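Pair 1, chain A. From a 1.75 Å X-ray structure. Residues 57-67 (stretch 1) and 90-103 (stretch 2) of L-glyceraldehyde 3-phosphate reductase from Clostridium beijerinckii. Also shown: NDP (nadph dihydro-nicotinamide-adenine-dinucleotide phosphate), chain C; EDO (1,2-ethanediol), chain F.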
# COMPACT_ATOMS: atom_id res chain seq x y z
N ILE A 57 -5.40 8.40 -8.89
CA ILE A 57 -4.49 7.69 -7.98
C ILE A 57 -3.20 8.52 -7.90
O ILE A 57 -2.43 8.57 -8.87
CB ILE A 57 -4.24 6.24 -8.37
CG1 ILE A 57 -5.58 5.52 -8.40
CG2 ILE A 57 -3.31 5.65 -7.36
CD1 ILE A 57 -5.50 4.13 -9.03
N THR A 58 -2.98 9.17 -6.76
CA THR A 58 -1.85 10.10 -6.58
C THR A 58 -0.73 9.43 -5.80
O THR A 58 0.30 10.12 -5.54
CB THR A 58 -2.34 11.35 -5.85
OG1 THR A 58 -2.96 10.97 -4.62
CG2 THR A 58 -3.30 12.12 -6.71
N HIS A 59 -0.97 8.23 -5.30
CA HIS A 59 0.01 7.56 -4.41
C HIS A 59 0.54 6.32 -5.10
O HIS A 59 -0.26 5.45 -5.47
CB HIS A 59 -0.60 7.31 -3.05
CG HIS A 59 0.30 6.53 -2.17
ND1 HIS A 59 1.69 6.73 -2.18
CD2 HIS A 59 0.04 5.62 -1.21
CE1 HIS A 59 2.23 5.90 -1.28
NE2 HIS A 59 1.24 5.25 -0.65
N PHE A 60 1.86 6.31 -5.31
CA PHE A 60 2.65 5.20 -5.85
C PHE A 60 3.50 4.65 -4.72
O PHE A 60 4.30 5.40 -4.13
CB PHE A 60 3.47 5.65 -7.07
CG PHE A 60 2.59 5.99 -8.23
CD1 PHE A 60 2.07 7.26 -8.35
CD2 PHE A 60 2.21 5.03 -9.16
CE1 PHE A 60 1.21 7.57 -9.40
CE2 PHE A 60 1.34 5.34 -10.20
CZ PHE A 60 0.86 6.62 -10.33
N ASP A 61 3.33 3.37 -4.45
CA ASP A 61 4.01 2.69 -3.32
C ASP A 61 5.10 1.78 -3.87
O ASP A 61 4.83 0.91 -4.70
CB ASP A 61 3.00 1.90 -2.48
CG ASP A 61 3.61 1.23 -1.27
OD1 ASP A 61 3.99 1.97 -0.30
OD2 ASP A 61 3.85 -0.00 -1.37
N LEU A 62 6.31 2.01 -3.40
CA LEU A 62 7.48 1.19 -3.72
C LEU A 62 8.14 0.72 -2.44
O LEU A 62 7.70 1.07 -1.31
CB LEU A 62 8.44 2.02 -4.56
CG LEU A 62 7.90 2.38 -5.92
CD1 LEU A 62 7.27 3.78 -5.86
CD2 LEU A 62 8.99 2.30 -6.94
N ALA A 63 9.15 -0.10 -2.62
CA ALA A 63 10.05 -0.58 -1.57
C ALA A 63 11.37 -0.81 -2.28
O ALA A 63 11.40 -1.05 -3.52
CB ALA A 63 9.60 -1.87 -0.91
N ASN A 64 12.42 -0.79 -1.50
CA ASN A 64 13.77 -1.02 -2.05
C ASN A 64 13.78 -2.29 -2.89
O ASN A 64 14.35 -2.27 -4.01
CB ASN A 64 14.85 -0.99 -0.97
CG ASN A 64 14.70 -1.96 0.19
OD1 ASN A 64 13.77 -2.78 0.23
ND2 ASN A 64 15.65 -1.86 1.11
N ASN A 65 13.22 -3.38 -2.39
CA ASN A 65 13.44 -4.72 -2.95
C ASN A 65 12.37 -5.12 -3.96
O ASN A 65 12.47 -6.27 -4.45
CB ASN A 65 13.64 -5.77 -1.85
CG ASN A 65 12.40 -6.09 -1.06
OD1 ASN A 65 11.32 -5.56 -1.32
ND2 ASN A 65 12.57 -6.94 -0.06
N TYR A 66 11.48 -4.21 -4.38
CA TYR A 66 10.48 -4.55 -5.42
C TYR A 66 11.16 -4.77 -6.76
O TYR A 66 12.10 -4.01 -7.15
CB TYR A 66 9.40 -3.48 -5.55
CG TYR A 66 8.49 -3.36 -4.37
CD1 TYR A 66 8.52 -4.27 -3.33
CD2 TYR A 66 7.43 -2.47 -4.40
CE1 TYR A 66 7.60 -4.22 -2.29
CE2 TYR A 66 6.54 -2.37 -3.34
CZ TYR A 66 6.62 -3.25 -2.27
OH TYR A 66 5.76 -3.17 -1.19
N GLY A 67 10.69 -5.79 -7.46
CA GLY A 67 11.17 -6.21 -8.79
C GLY A 67 10.36 -7.42 -9.23
O GLY A 67 9.14 -7.34 -9.34
N ASP A 90 4.90 17.08 -7.60
CA ASP A 90 4.31 17.69 -6.38
C ASP A 90 2.84 17.29 -6.22
O ASP A 90 2.22 17.67 -5.24
CB ASP A 90 4.57 19.19 -6.39
CG ASP A 90 6.03 19.54 -6.17
OD1 ASP A 90 6.80 18.66 -5.78
OD2 ASP A 90 6.36 20.72 -6.42
N GLU A 91 2.27 16.61 -7.20
CA GLU A 91 0.92 16.04 -7.11
C GLU A 91 1.01 14.57 -6.72
O GLU A 91 -0.08 13.95 -6.65
CB GLU A 91 0.23 16.21 -8.45
CG GLU A 91 -0.26 17.61 -8.68
CD GLU A 91 -0.79 17.82 -10.08
OE1 GLU A 91 -1.83 17.24 -10.40
OE2 GLU A 91 -0.11 18.54 -10.84
N LEU A 92 2.20 14.01 -6.51
CA LEU A 92 2.31 12.56 -6.23
C LEU A 92 2.80 12.33 -4.82
O LEU A 92 3.60 13.10 -4.34
CB LEU A 92 3.27 11.90 -7.22
CG LEU A 92 2.87 11.98 -8.68
CD1 LEU A 92 3.94 11.36 -9.55
CD2 LEU A 92 1.52 11.34 -8.92
N LEU A 93 2.35 11.26 -4.21
CA LEU A 93 2.98 10.75 -2.98
C LEU A 93 3.72 9.49 -3.37
O LEU A 93 3.10 8.51 -3.91
CB LEU A 93 2.01 10.40 -1.86
CG LEU A 93 1.20 11.52 -1.29
CD1 LEU A 93 0.34 10.97 -0.15
CD2 LEU A 93 2.07 12.68 -0.87
N ILE A 94 5.02 9.51 -3.17
CA ILE A 94 5.89 8.38 -3.49
C ILE A 94 6.45 7.85 -2.19
O ILE A 94 6.98 8.62 -1.37
CB ILE A 94 6.99 8.82 -4.46
CG1 ILE A 94 6.39 9.44 -5.72
CG2 ILE A 94 7.89 7.64 -4.73
CD1 ILE A 94 7.38 10.22 -6.55
N SER A 95 6.33 6.56 -1.98
CA SER A 95 6.91 5.93 -0.78
C SER A 95 8.06 5.01 -1.17
O SER A 95 8.11 4.49 -2.31
CB SER A 95 5.89 5.15 -0.03
OG SER A 95 5.42 4.09 -0.87
N THR A 96 8.92 4.74 -0.21
CA THR A 96 9.78 3.54 -0.30
C THR A 96 9.98 3.02 1.13
O THR A 96 9.41 3.61 2.09
CB THR A 96 11.08 3.78 -1.06
OG1 THR A 96 11.57 2.46 -1.34
CG2 THR A 96 12.07 4.61 -0.28
N LYS A 97 10.69 1.93 1.26
CA LYS A 97 10.82 1.19 2.52
C LYS A 97 12.17 0.49 2.55
O LYS A 97 12.76 0.24 1.50
CB LYS A 97 9.72 0.11 2.63
CG LYS A 97 8.36 0.50 2.06
CD LYS A 97 7.28 -0.52 2.42
CE LYS A 97 5.92 -0.21 1.84
NZ LYS A 97 5.91 -0.50 0.39
N ALA A 98 12.58 0.18 3.76
CA ALA A 98 13.74 -0.67 4.06
C ALA A 98 13.38 -1.51 5.28
O ALA A 98 12.72 -0.99 6.24
CB ALA A 98 14.94 0.20 4.32
N GLY A 99 13.73 -2.79 5.26
CA GLY A 99 13.50 -3.67 6.42
C GLY A 99 13.45 -5.14 6.07
O GLY A 99 13.66 -5.97 6.99
N TYR A 100 13.20 -5.47 4.81
CA TYR A 100 13.32 -6.83 4.26
C TYR A 100 14.67 -6.94 3.55
O TYR A 100 15.45 -5.97 3.54
CB TYR A 100 12.15 -7.22 3.34
CG TYR A 100 10.91 -7.67 4.08
CD1 TYR A 100 10.84 -8.92 4.67
CD2 TYR A 100 9.80 -6.84 4.20
CE1 TYR A 100 9.69 -9.38 5.30
CE2 TYR A 100 8.65 -7.27 4.86
CZ TYR A 100 8.61 -8.52 5.44
OH TYR A 100 7.49 -8.93 6.09
N LYS A 101 14.94 -8.10 2.98
CA LYS A 101 16.28 -8.37 2.42
C LYS A 101 16.43 -7.60 1.12
O LYS A 101 15.56 -7.73 0.22
CB LYS A 101 16.55 -9.84 2.19
CG LYS A 101 17.99 -10.09 1.74
CD LYS A 101 18.27 -11.53 1.64
CE LYS A 101 19.69 -11.78 1.22
NZ LYS A 101 20.00 -13.20 1.37
N MET A 102 17.47 -6.77 1.05
CA MET A 102 17.76 -6.00 -0.17
C MET A 102 19.10 -6.45 -0.75
O MET A 102 19.15 -6.63 -1.98
CB MET A 102 17.79 -4.50 0.15
CG MET A 102 18.15 -3.65 -1.05
SD MET A 102 16.77 -3.69 -2.23
CE MET A 102 17.58 -2.96 -3.65
N TRP A 103 20.16 -6.57 0.05
CA TRP A 103 21.47 -7.01 -0.48
C TRP A 103 22.07 -7.99 0.52
O TRP A 103 21.48 -8.18 1.58
CB TRP A 103 22.38 -5.82 -0.82
CG TRP A 103 22.83 -4.95 0.32
CD1 TRP A 103 23.89 -5.20 1.16
CD2 TRP A 103 22.32 -3.66 0.70
NE1 TRP A 103 24.02 -4.18 2.07
CE2 TRP A 103 23.09 -3.22 1.80
CE3 TRP A 103 21.25 -2.86 0.29
CZ2 TRP A 103 22.85 -2.00 2.44
CZ3 TRP A 103 21.02 -1.66 0.93
CH2 TRP A 103 21.79 -1.25 2.02
PA NDP C . -3.84 -7.02 -4.85
O1A NDP C . -4.25 -7.91 -3.74
O2A NDP C . -4.60 -5.81 -5.29
O5B NDP C . -3.46 -7.90 -6.14
C5B NDP C . -3.05 -7.23 -7.37
C4B NDP C . -3.14 -8.19 -8.52
O4B NDP C . -4.50 -8.70 -8.57
C3B NDP C . -2.87 -7.63 -9.92
O3B NDP C . -1.49 -7.66 -10.29
C2B NDP C . -3.71 -8.57 -10.78
O2B NDP C . -2.96 -9.77 -10.93
C1B NDP C . -4.93 -8.80 -9.91
N9A NDP C . -6.02 -7.85 -10.07
C8A NDP C . -6.02 -6.52 -9.76
N7A NDP C . -7.18 -5.93 -9.97
C5A NDP C . -7.99 -6.95 -10.45
C6A NDP C . -9.34 -6.97 -10.86
N6A NDP C . -10.13 -5.90 -10.84
N1A NDP C . -9.85 -8.15 -11.28
C2A NDP C . -9.05 -9.23 -11.29
N3A NDP C . -7.77 -9.33 -10.92
C4A NDP C . -7.30 -8.14 -10.51
O3 NDP C . -2.40 -6.39 -4.45
PN NDP C . -0.91 -6.95 -4.35
O1N NDP C . -0.31 -6.89 -5.72
O2N NDP C . -0.85 -8.22 -3.56
O5D NDP C . -0.24 -5.78 -3.45
C5D NDP C . -0.53 -4.41 -3.81
C4D NDP C . 0.59 -3.52 -3.31
O4D NDP C . 0.68 -3.62 -1.88
C3D NDP C . 2.00 -3.89 -3.77
O3D NDP C . 2.23 -3.45 -5.10
C2D NDP C . 2.82 -3.14 -2.71
O2D NDP C . 2.90 -1.77 -3.04
C1D NDP C . 2.00 -3.35 -1.44
N1N NDP C . 2.49 -4.49 -0.63
C2N NDP C . 3.10 -4.25 0.58
C3N NDP C . 3.81 -5.20 1.25
C7N NDP C . 4.45 -4.85 2.56
O7N NDP C . 4.43 -3.68 2.99
N7N NDP C . 5.05 -5.85 3.22
C4N NDP C . 3.91 -6.56 0.61
C5N NDP C . 3.06 -6.77 -0.58
C6N NDP C . 2.35 -5.78 -1.09
P2B NDP C . -3.16 -10.60 -12.30
O1X NDP C . -3.54 -9.72 -13.48
O2X NDP C . -1.82 -11.28 -12.52
O3X NDP C . -4.26 -11.58 -11.93
C1 EDO F . 8.26 -7.98 -12.31
O1 EDO F . 8.10 -7.48 -13.58
C2 EDO F . 7.07 -8.68 -11.80
O2 EDO F . 7.02 -8.57 -10.41
O HOH W 1 12.76 -3.78 2.50

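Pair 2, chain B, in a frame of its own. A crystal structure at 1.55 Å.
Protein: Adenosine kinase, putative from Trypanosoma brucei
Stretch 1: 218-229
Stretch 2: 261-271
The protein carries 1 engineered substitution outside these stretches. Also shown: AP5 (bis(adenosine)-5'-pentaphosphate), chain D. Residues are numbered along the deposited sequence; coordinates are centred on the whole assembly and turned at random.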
# COMPACT_ATOMS: atom_id res chain seq x y z
N THR B 218 -13.51 -0.52 8.76
CA THR B 218 -12.33 0.27 8.44
C THR B 218 -12.41 1.62 9.13
O THR B 218 -13.33 2.41 8.86
CB THR B 218 -12.17 0.42 6.93
OG1 THR B 218 -12.02 -0.89 6.33
CG2 THR B 218 -10.92 1.24 6.60
N ASP B 219 -11.47 1.88 10.04
CA ASP B 219 -11.38 3.20 10.65
C ASP B 219 -10.78 4.27 9.72
O ASP B 219 -11.37 5.35 9.58
CB ASP B 219 -10.59 3.13 11.94
CG ASP B 219 -11.13 2.07 12.87
OD1 ASP B 219 -12.26 2.21 13.37
OD2 ASP B 219 -10.43 1.09 13.11
N ILE B 220 -9.66 3.97 9.04
CA ILE B 220 -9.01 5.00 8.25
C ILE B 220 -8.93 4.48 6.81
O ILE B 220 -8.45 3.38 6.56
CB ILE B 220 -7.61 5.33 8.79
CG1 ILE B 220 -7.70 5.73 10.28
CG2 ILE B 220 -6.96 6.41 7.94
CD1 ILE B 220 -6.54 6.59 10.76
N ILE B 221 -9.44 5.28 5.89
CA ILE B 221 -9.37 4.99 4.48
C ILE B 221 -8.40 5.99 3.87
O ILE B 221 -8.57 7.20 4.02
CB ILE B 221 -10.72 5.18 3.80
CG1 ILE B 221 -11.79 4.25 4.42
CG2 ILE B 221 -10.55 4.97 2.27
CD1 ILE B 221 -13.21 4.60 4.04
N VAL B 222 -7.38 5.48 3.18
CA VAL B 222 -6.35 6.33 2.56
C VAL B 222 -6.40 6.06 1.05
O VAL B 222 -6.55 4.91 0.62
CB VAL B 222 -4.96 6.00 3.13
CG1 VAL B 222 -3.86 6.86 2.47
CG2 VAL B 222 -4.94 6.27 4.63
N ALA B 223 -6.32 7.12 0.24
CA ALA B 223 -6.26 6.97 -1.22
C ALA B 223 -5.64 8.19 -1.85
O ALA B 223 -5.34 9.14 -1.18
CB ALA B 223 -7.64 6.77 -1.78
N ASN B 224 -5.43 8.13 -3.16
CA ASN B 224 -5.06 9.33 -3.89
C ASN B 224 -6.27 9.97 -4.58
O ASN B 224 -7.39 9.47 -4.48
CB ASN B 224 -3.94 9.01 -4.90
CG ASN B 224 -4.38 8.06 -5.98
OD1 ASN B 224 -5.57 7.74 -6.10
ND2 ASN B 224 -3.44 7.60 -6.77
N ARG B 225 -6.01 11.03 -5.34
CA ARG B 225 -7.08 11.81 -5.97
C ARG B 225 -7.90 10.93 -6.94
O ARG B 225 -9.14 10.97 -6.97
CB ARG B 225 -6.45 12.98 -6.74
CG ARG B 225 -7.47 14.01 -7.20
CD ARG B 225 -6.93 14.86 -8.36
NE ARG B 225 -6.02 15.95 -7.97
CZ ARG B 225 -4.70 15.87 -7.92
NH1 ARG B 225 -4.09 14.71 -8.17
NH2 ARG B 225 -3.97 16.95 -7.60
N HIS B 226 -7.19 10.13 -7.73
CA HIS B 226 -7.82 9.32 -8.74
C HIS B 226 -8.73 8.24 -8.14
O HIS B 226 -9.87 8.05 -8.59
CB HIS B 226 -6.75 8.71 -9.62
CG HIS B 226 -7.26 8.10 -10.87
ND1 HIS B 226 -6.50 8.03 -12.02
CD2 HIS B 226 -8.46 7.54 -11.18
CE1 HIS B 226 -7.20 7.45 -12.98
NE2 HIS B 226 -8.40 7.15 -12.50
N GLU B 227 -8.21 7.55 -7.12
CA GLU B 227 -8.94 6.51 -6.43
C GLU B 227 -10.14 7.12 -5.72
O GLU B 227 -11.19 6.48 -5.65
CB GLU B 227 -8.02 5.83 -5.43
CG GLU B 227 -6.94 4.97 -6.09
CD GLU B 227 -5.72 4.80 -5.19
OE1 GLU B 227 -5.78 5.15 -3.98
OE2 GLU B 227 -4.68 4.33 -5.68
N ALA B 228 -10.00 8.33 -5.19
CA ALA B 228 -11.14 8.98 -4.54
C ALA B 228 -12.26 9.22 -5.55
O ALA B 228 -13.45 8.97 -5.26
CB ALA B 228 -10.71 10.32 -3.85
N LYS B 229 -11.91 9.70 -6.75
CA LYS B 229 -12.93 9.87 -7.78
C LYS B 229 -13.55 8.54 -8.20
O LYS B 229 -14.75 8.48 -8.49
CB LYS B 229 -12.37 10.61 -8.99
CG LYS B 229 -11.90 12.01 -8.66
CD LYS B 229 -11.26 12.68 -9.88
CE LYS B 229 -10.91 14.11 -9.56
NZ LYS B 229 -10.05 14.72 -10.58
N ARG B 261 -14.03 7.35 12.16
CA ARG B 261 -13.66 7.21 10.75
C ARG B 261 -12.85 8.42 10.28
O ARG B 261 -13.22 9.57 10.54
CB ARG B 261 -14.96 6.98 9.95
CG ARG B 261 -14.94 7.21 8.46
CD ARG B 261 -14.13 6.18 7.63
NE ARG B 261 -14.58 4.76 7.73
CZ ARG B 261 -15.74 4.28 7.29
NH1 ARG B 261 -16.68 5.06 6.76
NH2 ARG B 261 -16.00 2.97 7.42
N VAL B 262 -11.72 8.15 9.62
CA VAL B 262 -10.82 9.17 9.09
C VAL B 262 -10.65 8.87 7.60
O VAL B 262 -10.49 7.70 7.22
CB VAL B 262 -9.42 9.11 9.77
CG1 VAL B 262 -8.45 10.21 9.24
CG2 VAL B 262 -9.54 9.17 11.29
N VAL B 263 -10.65 9.90 6.76
CA VAL B 263 -10.40 9.71 5.35
C VAL B 263 -9.25 10.63 4.95
O VAL B 263 -9.26 11.82 5.30
CB VAL B 263 -11.67 9.96 4.52
CG1 VAL B 263 -11.45 9.75 3.05
CG2 VAL B 263 -12.84 9.03 4.99
N VAL B 264 -8.27 10.09 4.23
CA VAL B 264 -7.08 10.85 3.83
C VAL B 264 -6.89 10.64 2.34
O VAL B 264 -6.64 9.52 1.91
CB VAL B 264 -5.83 10.29 4.54
CG1 VAL B 264 -4.57 11.07 4.13
CG2 VAL B 264 -5.99 10.30 6.07
N PHE B 265 -6.98 11.71 1.55
CA PHE B 265 -6.79 11.63 0.09
C PHE B 265 -5.65 12.55 -0.31
O PHE B 265 -5.73 13.78 -0.14
CB PHE B 265 -8.05 12.07 -0.68
CG PHE B 265 -9.24 11.18 -0.53
CD1 PHE B 265 -9.08 9.80 -0.41
CD2 PHE B 265 -10.53 11.73 -0.56
CE1 PHE B 265 -10.21 8.96 -0.31
CE2 PHE B 265 -11.66 10.90 -0.46
CZ PHE B 265 -11.47 9.52 -0.33
N THR B 266 -4.59 11.95 -0.84
CA THR B 266 -3.44 12.70 -1.29
C THR B 266 -3.67 13.22 -2.71
O THR B 266 -4.45 12.65 -3.49
CB THR B 266 -2.14 11.87 -1.24
OG1 THR B 266 -2.27 10.73 -2.10
CG2 THR B 266 -1.86 11.38 0.17
N ARG B 267 -2.97 14.33 -3.02
CA ARG B 267 -3.20 15.04 -4.26
C ARG B 267 -1.91 15.48 -4.95
O ARG B 267 -1.87 16.53 -5.55
CB ARG B 267 -4.16 16.22 -4.05
CG ARG B 267 -5.57 15.75 -3.60
CD ARG B 267 -6.57 16.85 -3.85
NE ARG B 267 -6.26 17.98 -2.99
CZ ARG B 267 -7.11 18.97 -2.77
NH1 ARG B 267 -8.29 18.98 -3.38
NH2 ARG B 267 -6.77 19.96 -1.95
N ASP B 268 -0.91 14.60 -4.94
CA ASP B 268 0.47 14.91 -5.41
C ASP B 268 1.01 16.27 -4.90
O ASP B 268 1.23 16.39 -3.68
CB ASP B 268 0.69 14.71 -6.94
CG ASP B 268 -0.32 15.44 -7.79
OD1 ASP B 268 -0.06 16.59 -8.19
OD2 ASP B 268 -1.40 14.85 -8.03
N ILE B 269 1.14 17.29 -5.76
CA ILE B 269 1.68 18.60 -5.31
C ILE B 269 0.59 19.44 -4.61
O ILE B 269 0.89 20.40 -3.91
CB ILE B 269 2.39 19.39 -6.40
CG1 ILE B 269 1.44 19.72 -7.52
CG2 ILE B 269 3.61 18.61 -6.91
CD1 ILE B 269 1.96 20.87 -8.39
N GLU B 270 -0.68 19.06 -4.79
CA GLU B 270 -1.74 19.81 -4.13
C GLU B 270 -1.96 19.27 -2.74
O GLU B 270 -1.52 18.18 -2.38
CB GLU B 270 -3.06 19.81 -4.93
CG GLU B 270 -2.98 20.57 -6.21
CD GLU B 270 -4.33 20.63 -6.91
OE1 GLU B 270 -4.76 19.58 -7.43
OE2 GLU B 270 -4.95 21.71 -6.91
N SER B 271 -2.72 20.02 -1.94
CA SER B 271 -2.85 19.63 -0.53
C SER B 271 -3.57 18.29 -0.29
O SER B 271 -4.42 17.85 -1.07
CB SER B 271 -3.52 20.76 0.27
OG SER B 271 -4.87 20.90 -0.14
PA AP5 D . 0.42 11.14 -4.72
O1A AP5 D . 0.85 11.44 -6.15
O2A AP5 D . -0.96 11.66 -4.37
O3A AP5 D . 0.40 9.56 -4.39
PB AP5 D . -0.05 8.37 -5.37
O1B AP5 D . -0.90 8.84 -6.51
O2B AP5 D . -0.61 7.29 -4.50
O3B AP5 D . 1.38 7.95 -5.91
PG AP5 D . 1.88 7.13 -7.19
O1G AP5 D . 3.28 7.58 -7.48
O2G AP5 D . 1.05 7.34 -8.44
O3G AP5 D . 1.89 5.70 -6.59
PD AP5 D . 2.28 4.28 -7.27
O1D AP5 D . 2.69 4.39 -8.73
O2D AP5 D . 1.16 3.35 -6.91
O3D AP5 D . 3.63 3.93 -6.47
PE AP5 D . 3.71 3.18 -5.04
O1E AP5 D . 2.61 3.66 -4.15
O2E AP5 D . 5.14 3.27 -4.52
O5F AP5 D . 1.58 11.66 -3.75
C5F AP5 D . 1.55 11.37 -2.35
C4F AP5 D . 2.37 12.40 -1.62
O4F AP5 D . 3.69 12.46 -2.18
C3F AP5 D . 1.86 13.83 -1.76
O3F AP5 D . 0.90 14.09 -0.77
C2F AP5 D . 3.11 14.65 -1.65
O2F AP5 D . 3.47 14.81 -0.30
C1F AP5 D . 4.17 13.75 -2.30
N9A AP5 D . 4.36 14.01 -3.75
C8A AP5 D . 3.96 13.19 -4.81
N7A AP5 D . 4.35 13.79 -5.97
C5A AP5 D . 4.99 14.94 -5.67
C6A AP5 D . 5.62 15.91 -6.42
N6A AP5 D . 5.78 15.78 -7.74
N1A AP5 D . 6.21 16.97 -5.78
C2A AP5 D . 6.21 17.09 -4.40
N3A AP5 D . 5.58 16.12 -3.66
C4A AP5 D . 5.01 15.06 -4.27
O5J AP5 D . 3.38 1.63 -5.42
C5J AP5 D . 4.23 0.92 -6.30
C4J AP5 D . 4.18 -0.52 -5.82
O4J AP5 D . 2.90 -1.11 -6.12
C3J AP5 D . 5.17 -1.44 -6.53
O3J AP5 D . 6.24 -1.70 -5.62
C2J AP5 D . 4.35 -2.70 -6.88
O2J AP5 D . 5.00 -3.92 -6.52
C1J AP5 D . 3.10 -2.50 -6.06
N9B AP5 D . 1.93 -3.23 -6.58
C8B AP5 D . 1.41 -3.08 -7.84
N7B AP5 D . 0.37 -3.95 -7.94
C5B AP5 D . 0.25 -4.64 -6.76
C6B AP5 D . -0.63 -5.63 -6.32
N6B AP5 D . -1.57 -6.20 -7.09
N1B AP5 D . -0.42 -6.11 -5.05
C2B AP5 D . 0.52 -5.61 -4.18
N3B AP5 D . 1.42 -4.66 -4.63
C4B AP5 D . 1.25 -4.17 -5.89

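In both pairs two neighbouring strands run parallel, their axes 4.8 Å apart at closest approach and 14° from alignment in pair 1, 4.5 Å and 15° in pair 2. Fourteen central residues superpose with an RMSD of 1.0 Å, and the register is the same: His A59, Phe A60 and Asp A61 fall on Ile B220, Ile B221 and Val B222, while Leu A93, Ile A94 and Ser A95 fall on Val B262, Val B263 and Val B264. The backbone bonds match as well. Leu A93 N donates to Thr A58 O at 2.7 Å, as Val B262 N does to Asp B219 O at 2.8 Å; Phe A60 N reaches Leu A93 O at 2.9 Å, as Ile B221 N reaches Val B262 O at 3.0 Å.

The clearest contrast lies on the sheet face of His A59, Asp A61, Leu A93 and Ser A95. Here pair 1 buries polar side chains and gives them partners. His A59 ND1 donates to Leu A93 O at 2.9 Å, and Ser A95 OG to Asp A61 OD1 at 2.6 Å. The long Lys A97 suits its place because its chain, t at chi2 and chi3, carries NZ to Asp A61 OD2, a 2.8 Å salt bridge, and to Leu A62 O at 2.9 Å. Asp A61 OD2 also accepts from NDP O2D at 2.6 Å, so the carboxylate links the sheet to the cofactor. Pair 2 fills the matching positions with Ile B220, Val B222, Val B262 and Val B264. Branched aliphatic side chains need no polar partners and pack directly, with Ile B220 CG1 3.8 Å from Val B262 CB and Val B222 CG2 4.1 Å from Val B264 CB.

Further along the shared frame, Lys A97 matches Thr B266, whose short side chain instead places OG1 2.8 Å from AP5 O2A, to which it donates. Asn A64 matches Arg B225. The short Asn A64 side chain stays local, its ND2 3.5 Å from Met A102 CB, and its OD1 accepts from water 1 at 2.7 Å; the long Arg B225 reaches farther, with salt bridges from NH1 to Asp B268 OD2 at 2.7 Å and from NH2 to Glu B270 OE1 at 2.8 Å. Pair 2 also enters a helix, capped by Asn B224 OD1, which accepts from Glu B227 N at 2.8 Å. The helix sets small Ala B228 over the face of Phe B265, its CB 3.4 Å from the ring centroid.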